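Local structure of uncharacterized protein DUF1185 (Bordetella bronchiseptica RB50, 3BYQ) at residues Leu4-Thr17 and Pro28-Tyr42. The protein is of unknown function but probably has a role in amino-acid metabolism, with a variant of the Bacillus chorismate mutase fold. Sequence-based numbering, arbitrary orientation. Where two conformers were deposited one is given.
Sequences LIEIRKRTLIVETT and PLKLAASCAVIRNPY. With EDO (1,2-ethanediol), chain Y.
V37 faces two consecutive residues of the other strand: its O accepts from R8 N at 2.8 Å, and its N donates to K9 O at 2.9 Å. R8, with psi -49°, is the extra residue of a classic beta bulge, and both basic side chains leave on the V37 side. The K9 CG meets V37 CG2 at 3.9 Å, while the R8 guanidinium reaches V37 CG1 obliquely; K9 NZ forms salt bridges to D155 and to E15 of the second subunit, and R8 to D155 and E161. From T11 to T17 the pairing is regular and antiparallel. T11 holds OG1 between its backbone N and carbonyl carbon (chi1 67°), which brings the hydroxyl to 3.5 Å from C35 CB; a water held firmly by OG1 gives a weak bond on to A33 O. In the conformer given, I13 also sets CG1 between N and carbonyl carbon and packs it against A33 CB at 3.8 Å. On the other face, a second water joins R10 NE, S34 OG and C35 O, and E67 binds both R10 and S34. Near the start, E6 and R39 run side by side: R39 NE gives OE1 of E6 a nearly straight bond (2.9 Å, 169°) from well above the carboxylate plane, and NH2 adds a weak one to OE2. Strand 29-39 pairs on with 161-169, and 7-17 with a neighbouring subunit: a bulged antiparallel beta hairpin whose outer strand carries the sheet across the subunit interface.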
ATOM      1  N   LEU B   4       6.428   9.451  31.175  1.00 22.45           N
ATOM      2  CA  LEU B   4       5.563   9.660  30.008  1.00 22.15           C
ATOM      3  C   LEU B   4       5.938   8.715  28.881  1.00 23.74           C
ATOM      4  O   LEU B   4       5.387   8.812  27.764  1.00 25.07           O
ATOM      5  CB  LEU B   4       5.730  11.091  29.487  1.00 21.20           C
ATOM      6  CG  LEU B   4       5.227  12.202  30.392  1.00 20.16           C
ATOM      7  CD1 LEU B   4       5.666  13.597  29.862  1.00 19.58           C
ATOM      8  CD2 LEU B   4       3.704  12.064  30.496  1.00 18.57           C
ATOM      9  N   ILE B   5       6.870   7.812  29.168  1.00 19.39           N
ATOM     10  CA  ILE B   5       7.424   6.920  28.134  1.00 19.83           C
ATOM     11  C   ILE B   5       7.137   5.480  28.450  1.00 20.68           C
ATOM     12  O   ILE B   5       7.696   4.914  29.374  1.00 22.66           O
ATOM     13  CB  ILE B   5       8.927   7.119  27.963  1.00 20.68           C
ATOM     14  CG1 ILE B   5       9.236   8.592  27.650  1.00 24.18           C
ATOM     15  CG2 ILE B   5       9.468   6.175  26.849  1.00 21.25           C
ATOM     16  CD1 ILE B   5      10.733   8.862  27.484  1.00 28.55           C
ATOM     17  N   GLU B   6       6.242   4.895  27.668  1.00 19.69           N
ATOM     18  CA  GLU B   6       5.875   3.480  27.832  1.00 17.34           C
ATOM     19  C   GLU B   6       6.053   2.775  26.498  1.00 18.33           C
ATOM     20  O   GLU B   6       5.292   2.997  25.587  1.00 16.94           O
ATOM     21  CB  GLU B   6       4.434   3.361  28.293  1.00 19.92           C
ATOM     22  CG  GLU B   6       4.197   4.024  29.624  1.00 22.44           C
ATOM     23  CD  GLU B   6       2.735   4.065  30.011  1.00 29.03           C
ATOM     24  OE1 GLU B   6       1.872   3.521  29.283  1.00 26.06           O
ATOM     25  OE2 GLU B   6       2.451   4.665  31.055  1.00 34.37           O
ATOM     26  N   ILE B   7       7.048   1.899  26.425  1.00 18.10           N
ATOM     27  CA  ILE B   7       7.394   1.190  25.165  1.00 16.29           C
ATOM     28  C   ILE B   7       6.627  -0.133  24.995  1.00 14.82           C
ATOM     29  O   ILE B   7       6.688  -1.025  25.854  1.00 17.36           O
ATOM     30  CB  ILE B   7       8.919   0.895  25.111  1.00 17.08           C
ATOM     31  CG1 ILE B   7       9.747   2.166  25.311  1.00 21.40           C
ATOM     32  CG2 ILE B   7       9.319   0.197  23.771  1.00 19.21           C
ATOM     33  CD1 ILE B   7      11.227   1.902  25.488  1.00 19.85           C
ATOM     34  N   ARG B   8       5.942  -0.267  23.864  1.00 15.77           N
ATOM     35  CA  ARG B   8       5.223  -1.478  23.529  1.00 16.88           C
ATOM     36  C   ARG B   8       6.151  -2.467  22.825  1.00 14.72           C
ATOM     37  O   ARG B   8       6.210  -3.644  23.133  1.00 16.30           O
ATOM     38  CB  ARG B   8       4.013  -1.162  22.640  1.00 15.32           C
ATOM     39  CG  ARG B   8       3.271  -2.427  22.279  1.00 15.57           C
ATOM     40  CD  ARG B   8       1.901  -2.208  21.688  1.00 14.21           C
ATOM     41  NE  ARG B   8       1.878  -1.483  20.432  1.00 17.01           N
ATOM     42  CZ  ARG B   8       1.911  -2.033  19.227  1.00 18.89           C
ATOM     43  NH1 ARG B   8       2.056  -3.320  19.087  1.00 18.01           N
ATOM     44  NH2 ARG B   8       1.854  -1.259  18.153  1.00 17.97           N
ATOM     45  N   LYS B   9       6.843  -1.940  21.827  1.00 15.55           N
ATOM     46  CA  LYS B   9       7.770  -2.745  21.024  1.00 17.15           C
ATOM     47  C   LYS B   9       8.830  -1.913  20.394  1.00 16.99           C
ATOM     48  O   LYS B   9       8.720  -0.697  20.317  1.00 16.60           O
ATOM     49  CB  LYS B   9       7.013  -3.566  19.967  1.00 22.17           C
ATOM     50  CG  LYS B   9       6.354  -2.766  18.925  1.00 23.30           C
ATOM     51  CD  LYS B   9       5.413  -3.627  18.083  1.00 29.26           C
ATOM     52  CE  LYS B   9       6.109  -4.634  17.226  1.00 26.66           C
ATOM     53  NZ  LYS B   9       5.050  -5.516  16.548  1.00 26.86           N
ATOM     54  N   ARG B  10       9.867  -2.603  19.960  1.00 18.29           N
ATOM     55  CA  ARG B  10      11.028  -1.988  19.331  1.00 16.66           C
ATOM     56  C   ARG B  10      11.457  -2.840  18.154  1.00 17.67           C
ATOM     57  O   ARG B  10      11.189  -4.039  18.111  1.00 17.86           O
ATOM     58  CB  ARG B  10      12.180  -1.931  20.337  1.00 18.65           C
ATOM     59  CG  ARG B  10      12.034  -0.913  21.449  1.00 21.20           C
ATOM     60  CD  ARG B  10      13.092  -1.089  22.493  1.00 20.43           C
ATOM     61  NE  ARG B  10      14.426  -0.756  21.995  1.00 19.12           N
ATOM     62  CZ  ARG B  10      15.552  -0.883  22.673  1.00 20.97           C
ATOM     63  NH1 ARG B  10      15.531  -1.241  23.938  1.00 26.15           N
ATOM     64  NH2 ARG B  10      16.705  -0.594  22.080  1.00 22.70           N
ATOM     65  N   THR B  11      12.047  -2.200  17.163  1.00 17.49           N
ATOM     66  CA  THR B  11      12.662  -2.932  16.071  1.00 18.72           C
ATOM     67  C   THR B  11      14.038  -2.379  15.799  1.00 18.90           C
ATOM     68  O   THR B  11      14.308  -1.181  15.980  1.00 20.36           O
ATOM     69  CB  THR B  11      11.837  -2.957  14.766  1.00 22.29           C
ATOM     70  OG1 THR B  11      11.765  -1.626  14.223  1.00 27.23           O
ATOM     71  CG2 THR B  11      10.442  -3.537  15.035  1.00 21.38           C
ATOM     72  N   LEU B  12      14.925  -3.290  15.458  1.00 18.38           N
ATOM     73  CA  LEU B  12      16.265  -2.941  15.015  1.00 18.86           C
ATOM     74  C   LEU B  12      16.383  -3.529  13.625  1.00 21.11           C
ATOM     75  O   LEU B  12      16.084  -4.687  13.455  1.00 21.06           O
ATOM     76  CB  LEU B  12      17.297  -3.567  15.933  1.00 18.87           C
ATOM     77  CG  LEU B  12      18.775  -3.383  15.565  1.00 23.18           C
ATOM     78  CD1 LEU B  12      19.126  -1.925  15.637  1.00 20.34           C
ATOM     79  CD2 LEU B  12      19.647  -4.179  16.515  1.00 25.76           C
ATOM     80  N   ILE B  13      16.738  -2.719  12.629  1.00 19.73           N
ATOM     81  CA  ILE B  13      16.960  -3.282  11.295  0.50 19.82           C
ATOM     82  C   ILE B  13      18.336  -2.890  10.823  1.00 19.26           C
ATOM     83  O   ILE B  13      18.832  -1.779  11.077  1.00 18.88           O
ATOM     84  CB  ILE B  13      15.889  -2.944  10.258  0.50 22.03           C
ATOM     85  CG1 ILE B  13      15.889  -1.453   9.935  0.50 16.45           C
ATOM     86  CG2 ILE B  13      14.511  -3.406  10.750  0.50 27.84           C
ATOM     87  CD1 ILE B  13      14.848  -1.049   8.899  0.50 32.00           C
ATOM     88  N   VAL B  14      18.988  -3.859  10.189  1.00 18.04           N
ATOM     89  CA  VAL B  14      20.329  -3.661   9.620  1.00 18.83           C
ATOM     90  C   VAL B  14      20.240  -4.109   8.173  1.00 18.41           C
ATOM     91  O   VAL B  14      19.990  -5.260   7.898  1.00 17.33           O
ATOM     92  CB  VAL B  14      21.495  -4.392  10.333  1.00 21.64           C
ATOM     93  CG1 VAL B  14      22.830  -4.065   9.649  1.00 19.57           C
ATOM     94  CG2 VAL B  14      21.526  -3.996  11.830  1.00 22.24           C
ATOM     95  N   GLU B  15      20.429  -3.162   7.268  1.00 17.59           N
ATOM     96  CA  GLU B  15      20.400  -3.417   5.834  1.00 16.53           C
ATOM     97  C   GLU B  15      21.819  -3.331   5.311  1.00 18.37           C
ATOM     98  O   GLU B  15      22.470  -2.298   5.432  1.00 18.21           O
ATOM     99  CB  GLU B  15      19.521  -2.345   5.157  1.00 18.43           C
ATOM    100  CG  GLU B  15      19.378  -2.487   3.659  1.00 21.03           C
ATOM    101  CD  GLU B  15      18.822  -1.229   3.008  1.00 28.01           C
ATOM    102  OE1 GLU B  15      19.481  -0.141   3.001  1.00 26.37           O
ATOM    103  OE2 GLU B  15      17.701  -1.341   2.466  1.00 29.30           O
ATOM    104  N   THR B  16      22.284  -4.404   4.710  1.00 17.35           N
ATOM    105  CA  THR B  16      23.626  -4.463   4.146  1.00 15.74           C
ATOM    106  C   THR B  16      23.468  -4.493   2.641  1.00 16.19           C
ATOM    107  O   THR B  16      22.786  -5.370   2.106  1.00 16.80           O
ATOM    108  CB  THR B  16      24.385  -5.711   4.610  1.00 16.19           C
ATOM    109  OG1 THR B  16      24.366  -5.780   6.056  1.00 18.13           O
ATOM    110  CG2 THR B  16      25.822  -5.696   4.105  1.00 21.81           C
ATOM    111  N   THR B  17      24.056  -3.493   1.985  1.00 17.23           N
ATOM    112  CA  THR B  17      24.021  -3.408   0.528  1.00 15.34           C
ATOM    113  C   THR B  17      25.396  -3.679  -0.075  1.00 16.03           C
ATOM    114  O   THR B  17      26.382  -2.989   0.203  1.00 16.79           O
ATOM    115  CB  THR B  17      23.536  -2.031   0.072  1.00 19.36           C
ATOM    116  OG1 THR B  17      22.234  -1.779   0.622  1.00 20.40           O
ATOM    117  CG2 THR B  17      23.471  -1.955  -1.456  1.00 19.36           C
ATOM    118  N   PRO B  28      30.735  -3.532   1.884  1.00 22.26           N
ATOM    119  CA  PRO B  28      29.356  -3.142   1.685  1.00 20.11           C
ATOM    120  C   PRO B  28      28.925  -2.014   2.587  1.00 20.53           C
ATOM    121  O   PRO B  28      29.556  -1.737   3.598  1.00 21.98           O
ATOM    122  CB  PRO B  28      28.583  -4.409   2.071  1.00 21.99           C
ATOM    123  CG  PRO B  28      29.443  -5.133   2.965  1.00 26.60           C
ATOM    124  CD  PRO B  28      30.837  -4.868   2.501  1.00 24.50           C
ATOM    125  N   LEU B  29      27.860  -1.350   2.193  1.00 17.38           N
ATOM    126  CA  LEU B  29      27.258  -0.346   3.043  1.00 18.13           C
ATOM    127  C   LEU B  29      26.305  -0.984   4.038  1.00 19.57           C
ATOM    128  O   LEU B  29      25.545  -1.877   3.685  1.00 19.21           O
ATOM    129  CB  LEU B  29      26.469   0.650   2.184  1.00 17.40           C
ATOM    130  CG  LEU B  29      25.668   1.717   2.915  1.00 20.36           C
ATOM    131  CD1 LEU B  29      26.563   2.661   3.746  1.00 19.66           C
ATOM    132  CD2 LEU B  29      24.883   2.451   1.878  1.00 23.54           C
ATOM    133  N   LYS B  30      26.350  -0.528   5.286  1.00 16.97           N
ATOM    134  CA  LYS B  30      25.341  -0.920   6.264  1.00 18.58           C
ATOM    135  C   LYS B  30      24.627   0.345   6.732  1.00 17.04           C
ATOM    136  O   LYS B  30      25.265   1.363   7.054  1.00 17.10           O
ATOM    137  CB  LYS B  30      25.887  -1.644   7.461  1.00 19.13           C
ATOM    138  CG  LYS B  30      26.568  -2.913   7.108  1.00 20.44           C
ATOM    139  CD  LYS B  30      26.831  -3.765   8.353  1.00 28.90           C
ATOM    140  CE  LYS B  30      27.715  -4.917   7.988  1.00 43.10           C
ATOM    141  NZ  LYS B  30      27.757  -5.962   9.043  1.00 45.85           N
ATOM    142  N   LEU B  31      23.308   0.257   6.686  1.00 16.39           N
ATOM    143  CA  LEU B  31      22.402   1.297   7.233  1.00 18.41           C
ATOM    144  C   LEU B  31      21.527   0.592   8.258  1.00 20.06           C
ATOM    145  O   LEU B  31      20.983  -0.465   7.977  1.00 20.47           O
ATOM    146  CB  LEU B  31      21.525   1.913   6.140  1.00 21.08           C
ATOM    147  CG  LEU B  31      22.233   2.712   5.038  1.00 24.02           C
ATOM    148  CD1 LEU B  31      21.253   3.156   3.971  1.00 19.33           C
ATOM    149  CD2 LEU B  31      23.001   3.905   5.572  1.00 22.07           C
ATOM    150  N   ALA B  32      21.341   1.212   9.416  1.00 18.41           N
ATOM    151  CA  ALA B  32      20.583   0.562  10.501  1.00 20.40           C
ATOM    152  C   ALA B  32      19.617   1.525  11.125  1.00 20.96           C
ATOM    153  O   ALA B  32      19.911   2.727  11.233  1.00 17.15           O
ATOM    154  CB  ALA B  32      21.549  -0.002  11.567  1.00 20.23           C
ATOM    155  N   ALA B  33      18.454   1.002  11.527  1.00 19.53           N
ATOM    156  CA  ALA B  33      17.428   1.854  12.159  1.00 17.14           C
ATOM    157  C   ALA B  33      16.990   1.164  13.436  1.00 19.39           C
ATOM    158  O   ALA B  33      16.853  -0.042  13.466  1.00 19.28           O
ATOM    159  CB  ALA B  33      16.236   2.057  11.233  1.00 18.47           C
ATOM    160  N   SER B  34      16.843   1.969  14.484  1.00 17.53           N
ATOM    161  CA  SER B  34      16.341   1.513  15.771  1.00 19.17           C
ATOM    162  C   SER B  34      15.082   2.319  16.020  1.00 21.34           C
ATOM    163  O   SER B  34      15.136   3.538  16.056  1.00 18.38           O
ATOM    164  CB  SER B  34      17.356   1.754  16.894  1.00 21.65           C
ATOM    165  OG  SER B  34      16.909   1.229  18.158  1.00 19.13           O
ATOM    166  N   CYS B  35      13.973   1.603  16.198  1.00 20.23           N
ATOM    167  CA  CYS B  35      12.648   2.192  16.409  1.00 18.62           C
ATOM    168  C   CYS B  35      12.025   1.708  17.710  1.00 17.54           C
ATOM    169  O   CYS B  35      12.216   0.541  18.141  1.00 19.25           O
ATOM    170  CB  CYS B  35      11.704   1.751  15.299  1.00 20.25           C
ATOM    171  SG  CYS B  35      12.308   2.094  13.581  1.00 29.19           S
ATOM    172  N   ALA B  36      11.255   2.608  18.308  1.00 18.15           N
ATOM    173  CA  ALA B  36      10.458   2.315  19.494  1.00 14.55           C
ATOM    174  C   ALA B  36       9.044   2.866  19.298  1.00 14.33           C
ATOM    175  O   ALA B  36       8.867   4.029  18.874  1.00 17.13           O
ATOM    176  CB  ALA B  36      11.068   2.931  20.758  1.00 14.69           C
ATOM    177  N   VAL B  37       8.080   2.019  19.671  1.00 14.69           N
ATOM    178  CA  VAL B  37       6.658   2.333  19.633  1.00 15.66           C
ATOM    179  C   VAL B  37       6.235   2.591  21.056  1.00 15.21           C
ATOM    180  O   VAL B  37       6.383   1.736  21.911  1.00 17.23           O
ATOM    181  CB  VAL B  37       5.826   1.198  19.041  1.00 17.15           C
ATOM    182  CG1 VAL B  37       4.357   1.554  19.068  1.00 16.98           C
ATOM    183  CG2 VAL B  37       6.282   0.879  17.606  1.00 15.52           C
ATOM    184  N   ILE B  38       5.776   3.815  21.296  1.00 15.59           N
ATOM    185  CA  ILE B  38       5.352   4.250  22.622  1.00 14.72           C
ATOM    186  C   ILE B  38       3.928   4.777  22.634  1.00 15.44           C
ATOM    187  O   ILE B  38       3.387   5.122  21.626  1.00 15.63           O
ATOM    188  CB  ILE B  38       6.305   5.282  23.247  1.00 15.79           C
ATOM    189  CG1 ILE B  38       6.131   6.698  22.659  1.00 16.23           C
ATOM    190  CG2 ILE B  38       7.776   4.809  23.133  1.00 14.81           C
ATOM    191  CD1 ILE B  38       6.838   7.835  23.487  1.00 15.15           C
ATOM    192  N   ARG B  39       3.306   4.738  23.804  1.00 16.86           N
ATOM    193  CA  ARG B  39       1.975   5.305  23.960  1.00 16.53           C
ATOM    194  C   ARG B  39       2.093   6.807  23.815  1.00 17.68           C
ATOM    195  O   ARG B  39       3.059   7.419  24.280  1.00 18.54           O
ATOM    196  CB  ARG B  39       1.408   4.963  25.341  1.00 16.97           C
ATOM    197  CG  ARG B  39      -0.011   5.448  25.539  1.00 21.66           C
ATOM    198  CD  ARG B  39      -0.592   4.928  26.844  1.00 22.46           C
ATOM    199  NE  ARG B  39       0.123   5.455  27.991  1.00 19.48           N
ATOM    200  CZ  ARG B  39      -0.074   6.661  28.529  1.00 20.81           C
ATOM    201  NH1 ARG B  39      -0.933   7.500  27.985  1.00 24.29           N
ATOM    202  NH2 ARG B  39       0.643   7.027  29.596  1.00 27.12           N
ATOM    203  N   ASN B  40       1.098   7.403  23.173  1.00 17.95           N
ATOM    204  CA  ASN B  40       1.030   8.845  23.058  1.00 15.87           C
ATOM    205  C   ASN B  40       0.206   9.406  24.208  1.00 15.94           C
ATOM    206  O   ASN B  40      -1.007   9.262  24.204  1.00 18.52           O
ATOM    207  CB  ASN B  40       0.367   9.264  21.738  1.00 16.73           C
ATOM    208  CG  ASN B  40       0.392  10.753  21.505  1.00 19.25           C
ATOM    209  OD1 ASN B  40       0.724  11.517  22.398  1.00 19.61           O
ATOM    210  ND2 ASN B  40       0.058  11.172  20.287  1.00 16.23           N
ATOM    211  N   PRO B  41       0.843  10.067  25.193  1.00 16.16           N
ATOM    212  CA  PRO B  41       0.044  10.578  26.319  1.00 15.73           C
ATOM    213  C   PRO B  41      -0.913  11.734  25.992  1.00 15.99           C
ATOM    214  O   PRO B  41      -1.717  12.118  26.861  1.00 17.11           O
ATOM    215  CB  PRO B  41       1.106  11.100  27.299  1.00 17.18           C
ATOM    216  CG  PRO B  41       2.371  10.587  26.839  1.00 18.59           C
ATOM    217  CD  PRO B  41       2.255  10.436  25.357  1.00 17.87           C
ATOM    218  N   TYR B  42      -0.801  12.291  24.775  1.00 16.74           N
ATOM    219  CA  TYR B  42      -1.611  13.447  24.325  1.00 14.98           C
ATOM    220  C   TYR B  42      -2.591  13.177  23.200  1.00 16.71           C
ATOM    221  O   TYR B  42      -3.228  14.109  22.681  1.00 21.08           O
ATOM    222  CB  TYR B  42      -0.672  14.591  23.930  1.00 17.31           C
ATOM    223  CG  TYR B  42       0.309  14.832  25.037  1.00 18.30           C
ATOM    224  CD1 TYR B  42      -0.094  15.451  26.208  1.00 17.67           C
ATOM    225  CD2 TYR B  42       1.623  14.394  24.946  1.00 18.79           C
ATOM    226  CE1 TYR B  42       0.793  15.639  27.255  1.00 20.83           C
ATOM    227  CE2 TYR B  42       2.502  14.572  25.975  1.00 17.52           C
ATOM    228  CZ  TYR B  42       2.077  15.191  27.138  1.00 18.41           C
ATOM    229  OH  TYR B  42       2.945  15.401  28.182  1.00 23.87           O
TER
HETATM  230  C1  EDO Y 204      25.398  -8.354   7.742  1.00 56.91           C
HETATM  231  O1  EDO Y 204      26.302  -7.547   7.005  1.00 51.70           O
HETATM  232  C2  EDO Y 204      25.281  -9.667   7.009  1.00 56.01           C
HETATM  233  O2  EDO Y 204      26.531 -10.336   7.151  1.00 67.56           O
HETATM  234  O   HOH W   1       4.579   6.668  26.339  1.00 19.91           O
HETATM  235  O   HOH W   2      14.758  -0.044  19.088  1.00 18.61           O
HETATM  236  O   HOH W   3      13.841  -0.402  12.944  1.00 33.65           O